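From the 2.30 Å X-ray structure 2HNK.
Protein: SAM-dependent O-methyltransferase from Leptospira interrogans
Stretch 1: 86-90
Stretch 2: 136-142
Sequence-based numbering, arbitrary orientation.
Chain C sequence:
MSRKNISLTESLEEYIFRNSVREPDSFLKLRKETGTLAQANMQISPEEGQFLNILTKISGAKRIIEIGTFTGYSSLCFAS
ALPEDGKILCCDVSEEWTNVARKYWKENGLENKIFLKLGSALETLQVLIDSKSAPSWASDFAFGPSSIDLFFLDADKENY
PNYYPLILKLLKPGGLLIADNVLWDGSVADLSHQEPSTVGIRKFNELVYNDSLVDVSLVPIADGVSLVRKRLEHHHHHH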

ATOM      1  N   GLY C  86      -4.481   3.170 -19.793  1.00 29.61           N
ATOM      2  CA  GLY C  86      -5.035   2.319 -18.749  1.00 28.77           C
ATOM      3  C   GLY C  86      -6.541   2.464 -18.714  1.00 28.69           C
ATOM      4  O   GLY C  86      -7.077   3.555 -18.976  1.00 28.81           O
ATOM      5  N   LYS C  87      -7.230   1.370 -18.385  1.00 27.84           N
ATOM      6  CA  LYS C  87      -8.694   1.353 -18.387  1.00 27.37           C
ATOM      7  C   LYS C  87      -9.302   0.656 -17.163  1.00 26.69           C
ATOM      8  O   LYS C  87      -8.710  -0.272 -16.621  1.00 26.31           O
ATOM      9  N   ILE C  88     -10.487   1.110 -16.748  1.00 26.10           N
ATOM     10  CA  ILE C  88     -11.219   0.510 -15.615  1.00 25.65           C
ATOM     11  C   ILE C  88     -12.661   0.129 -15.986  1.00 25.79           C
ATOM     12  O   ILE C  88     -13.385   0.927 -16.580  1.00 26.09           O
ATOM     13  N   LEU C  89     -13.059  -1.096 -15.650  1.00 25.51           N
ATOM     14  CA  LEU C  89     -14.463  -1.496 -15.694  1.00 25.56           C
ATOM     15  C   LEU C  89     -15.112  -1.384 -14.312  1.00 25.54           C
ATOM     16  O   LEU C  89     -14.603  -1.931 -13.332  1.00 25.12           O
ATOM     17  N   CYS C  90     -16.239  -0.677 -14.261  1.00 25.86           N
ATOM     18  CA  CYS C  90     -17.023  -0.499 -13.046  1.00 26.26           C
ATOM     19  C   CYS C  90     -18.306  -1.315 -13.089  1.00 26.99           C
ATOM     20  O   CYS C  90     -19.055  -1.252 -14.062  1.00 27.10           O
ATOM     21  N   SER C 136     -19.759  -6.068 -25.899  1.00 33.12           N
ATOM     22  CA  SER C 136     -19.676  -4.690 -26.377  1.00 32.42           C
ATOM     23  C   SER C 136     -19.180  -3.751 -25.284  1.00 32.24           C
ATOM     24  O   SER C 136     -18.421  -2.811 -25.555  1.00 31.93           O
ATOM     25  N   TRP C 137     -19.616  -4.027 -24.051  1.00 31.67           N
ATOM     26  CA  TRP C 137     -19.266  -3.214 -22.890  1.00 31.28           C
ATOM     27  C   TRP C 137     -17.839  -3.456 -22.375  1.00 31.45           C
ATOM     28  O   TRP C 137     -17.335  -2.662 -21.573  1.00 31.82           O
ATOM     29  N   ALA C 138     -17.195  -4.528 -22.842  1.00 31.34           N
ATOM     30  CA  ALA C 138     -15.794  -4.800 -22.497  1.00 31.53           C
ATOM     31  C   ALA C 138     -14.865  -4.785 -23.718  1.00 31.75           C
ATOM     32  O   ALA C 138     -13.666  -5.072 -23.608  1.00 31.58           O
ATOM     33  N   SER C 139     -15.420  -4.446 -24.878  1.00 32.05           N
ATOM     34  CA  SER C 139     -14.636  -4.332 -26.097  1.00 32.12           C
ATOM     35  C   SER C 139     -13.532  -3.292 -25.905  1.00 32.26           C
ATOM     36  O   SER C 139     -13.796  -2.149 -25.487  1.00 32.39           O
ATOM     37  N   ASP C 140     -12.300  -3.718 -26.190  1.00 32.19           N
ATOM     38  CA  ASP C 140     -11.085  -2.904 -26.049  1.00 32.24           C
ATOM     39  C   ASP C 140     -10.676  -2.669 -24.581  1.00 31.59           C
ATOM     40  O   ASP C 140      -9.834  -1.809 -24.283  1.00 31.22           O
ATOM     41  N   PHE C 141     -11.277  -3.442 -23.679  1.00 30.87           N
ATOM     42  CA  PHE C 141     -10.881  -3.472 -22.269  1.00 30.16           C
ATOM     43  C   PHE C 141     -10.145  -4.787 -22.018  1.00 30.04           C
ATOM     44  O   PHE C 141      -8.917  -4.838 -22.139  1.00 30.15           O
ATOM     45  N   ALA C 142     -10.895  -5.849 -21.713  1.00 29.84           N
ATOM     46  CA  ALA C 142     -10.324  -7.175 -21.440  1.00 29.88           C
ATOM     47  C   ALA C 142     -11.435  -8.209 -21.292  1.00 29.88           C
ATOM     48  O   ALA C 142     -12.596  -7.847 -21.102  1.00 30.05           O
TER

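K87 and L89 alternate with I88 along the strand: their CA-to-CB bonds point toward the irregular 136-142 segment, while that of I88 points away. The polar contact belongs to K87. Its chain runs m, t, t, t, nearly extended beyond chi1, which carries the ammonium out to D140 (chi1 t). There NZ of K87 donates a hydrogen bond to the backbone O of D140 at 2.7 Å and forms a salt bridge with OD1 of D140 at 3.3 Å. Water 1 accepts a hydrogen bond from NZ of K87 at 2.7 Å and donates a weak bond to OD2 of D140 at 3.4 Å, a weak bridge beside the direct salt bridge.

The apolar side centres on F141 (chi1 t, 173°). Its CB points sideways, yet the ring end comes nearer the strand. CB of L89 lies 3.9 Å from the F141 ring centroid, 27° off the normal, a CH-pi contact over one face; O of K87 approaches CE1 of F141 at 3.4 Å, at the ring edge. L89 (t, p) also places CD2 3.9 Å from CZ3 of W137 (chi1 p), at the indole edge. Within the segment, O of A138 accepts from N of F141 at 2.9 Å and weakly from N of A142 at 3.4 Å, so N of F141 has a firm partner.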

ATOM      1  CB  LYS C  87      -9.197   0.702 -19.675  1.00 27.19           C
ATOM      2  CG  LYS C  87      -8.804   1.470 -20.933  1.00 27.61           C
ATOM      3  CD  LYS C  87      -8.866   0.577 -22.161  1.00 28.47           C
ATOM      4  CE  LYS C  87      -8.315   1.307 -23.373  1.00 29.83           C
ATOM      5  NZ  LYS C  87      -8.709   0.614 -24.634  1.00 31.08           N
ATOM      6  CB  ILE C  88     -11.190   1.430 -14.336  1.00 25.38           C
ATOM      7  CG1 ILE C  88     -12.052   0.845 -13.204  1.00 25.34           C
ATOM      8  CG2 ILE C  88     -11.595   2.862 -14.661  1.00 25.13           C
ATOM      9  CD1 ILE C  88     -11.937   1.577 -11.868  1.00 24.89           C
ATOM     10  CB  LEU C  89     -14.619  -2.926 -16.236  1.00 25.33           C
ATOM     11  CG  LEU C  89     -16.001  -3.591 -16.138  1.00 25.53           C
ATOM     12  CD1 LEU C  89     -17.037  -2.885 -16.991  1.00 26.03           C
ATOM     13  CD2 LEU C  89     -15.938  -5.060 -16.527  1.00 26.18           C
ATOM     14  CB  CYS C  90     -17.381   0.973 -12.874  1.00 26.13           C
ATOM     15  SG  CYS C  90     -15.975   2.017 -12.560  1.00 24.83           S
ATOM     16  CB  SER C 136     -21.048  -4.227 -26.857  1.00 32.38           C
ATOM     17  OG  SER C 136     -21.985  -4.292 -25.796  1.00 32.20           O
ATOM     18  CB  TRP C 137     -20.308  -3.363 -21.771  1.00 30.37           C
ATOM     19  CG  TRP C 137     -20.703  -4.764 -21.484  1.00 29.64           C
ATOM     20  CD1 TRP C 137     -21.763  -5.440 -22.021  1.00 28.46           C
ATOM     21  CD2 TRP C 137     -20.057  -5.676 -20.578  1.00 29.51           C
ATOM     22  NE1 TRP C 137     -21.818  -6.716 -21.506  1.00 28.87           N
ATOM     23  CE2 TRP C 137     -20.784  -6.890 -20.620  1.00 28.96           C
ATOM     24  CE3 TRP C 137     -18.939  -5.582 -19.729  1.00 29.37           C
ATOM     25  CZ2 TRP C 137     -20.430  -8.007 -19.847  1.00 28.79           C
ATOM     26  CZ3 TRP C 137     -18.580  -6.701 -18.962  1.00 28.66           C
ATOM     27  CH2 TRP C 137     -19.326  -7.895 -19.030  1.00 28.67           C
ATOM     28  CB  ALA C 138     -15.667  -6.117 -21.741  1.00 31.64           C
ATOM     29  CB  SER C 139     -15.528  -3.967 -27.288  1.00 32.11           C
ATOM     30  OG  SER C 139     -14.742  -3.750 -28.455  1.00 32.91           O
ATOM     31  CB  ASP C 140     -11.197  -1.578 -26.822  1.00 32.62           C
ATOM     32  CG  ASP C 140      -9.843  -1.050 -27.287  1.00 34.96           C
ATOM     33  OD1 ASP C 140      -8.808  -1.703 -27.022  1.00 37.54           O
ATOM     34  OD2 ASP C 140      -9.808   0.022 -27.926  1.00 37.85           O
ATOM     35  CB  PHE C 141     -12.104  -3.301 -21.345  1.00 29.60           C
ATOM     36  CG  PHE C 141     -11.806  -3.480 -19.876  1.00 28.70           C
ATOM     37  CD1 PHE C 141     -11.097  -2.514 -19.167  1.00 28.12           C
ATOM     38  CD2 PHE C 141     -12.256  -4.610 -19.197  1.00 26.93           C
ATOM     39  CE1 PHE C 141     -10.830  -2.686 -17.803  1.00 27.53           C
ATOM     40  CE2 PHE C 141     -11.987  -4.789 -17.850  1.00 26.92           C
ATOM     41  CZ  PHE C 141     -11.277  -3.821 -17.148  1.00 26.93           C
ATOM     42  CB  ALA C 142      -9.448  -7.145 -20.180  1.00 29.53           C
TER
HETATM   43  O   HOH W   1     -10.726   2.129 -25.461  1.00 43.11           O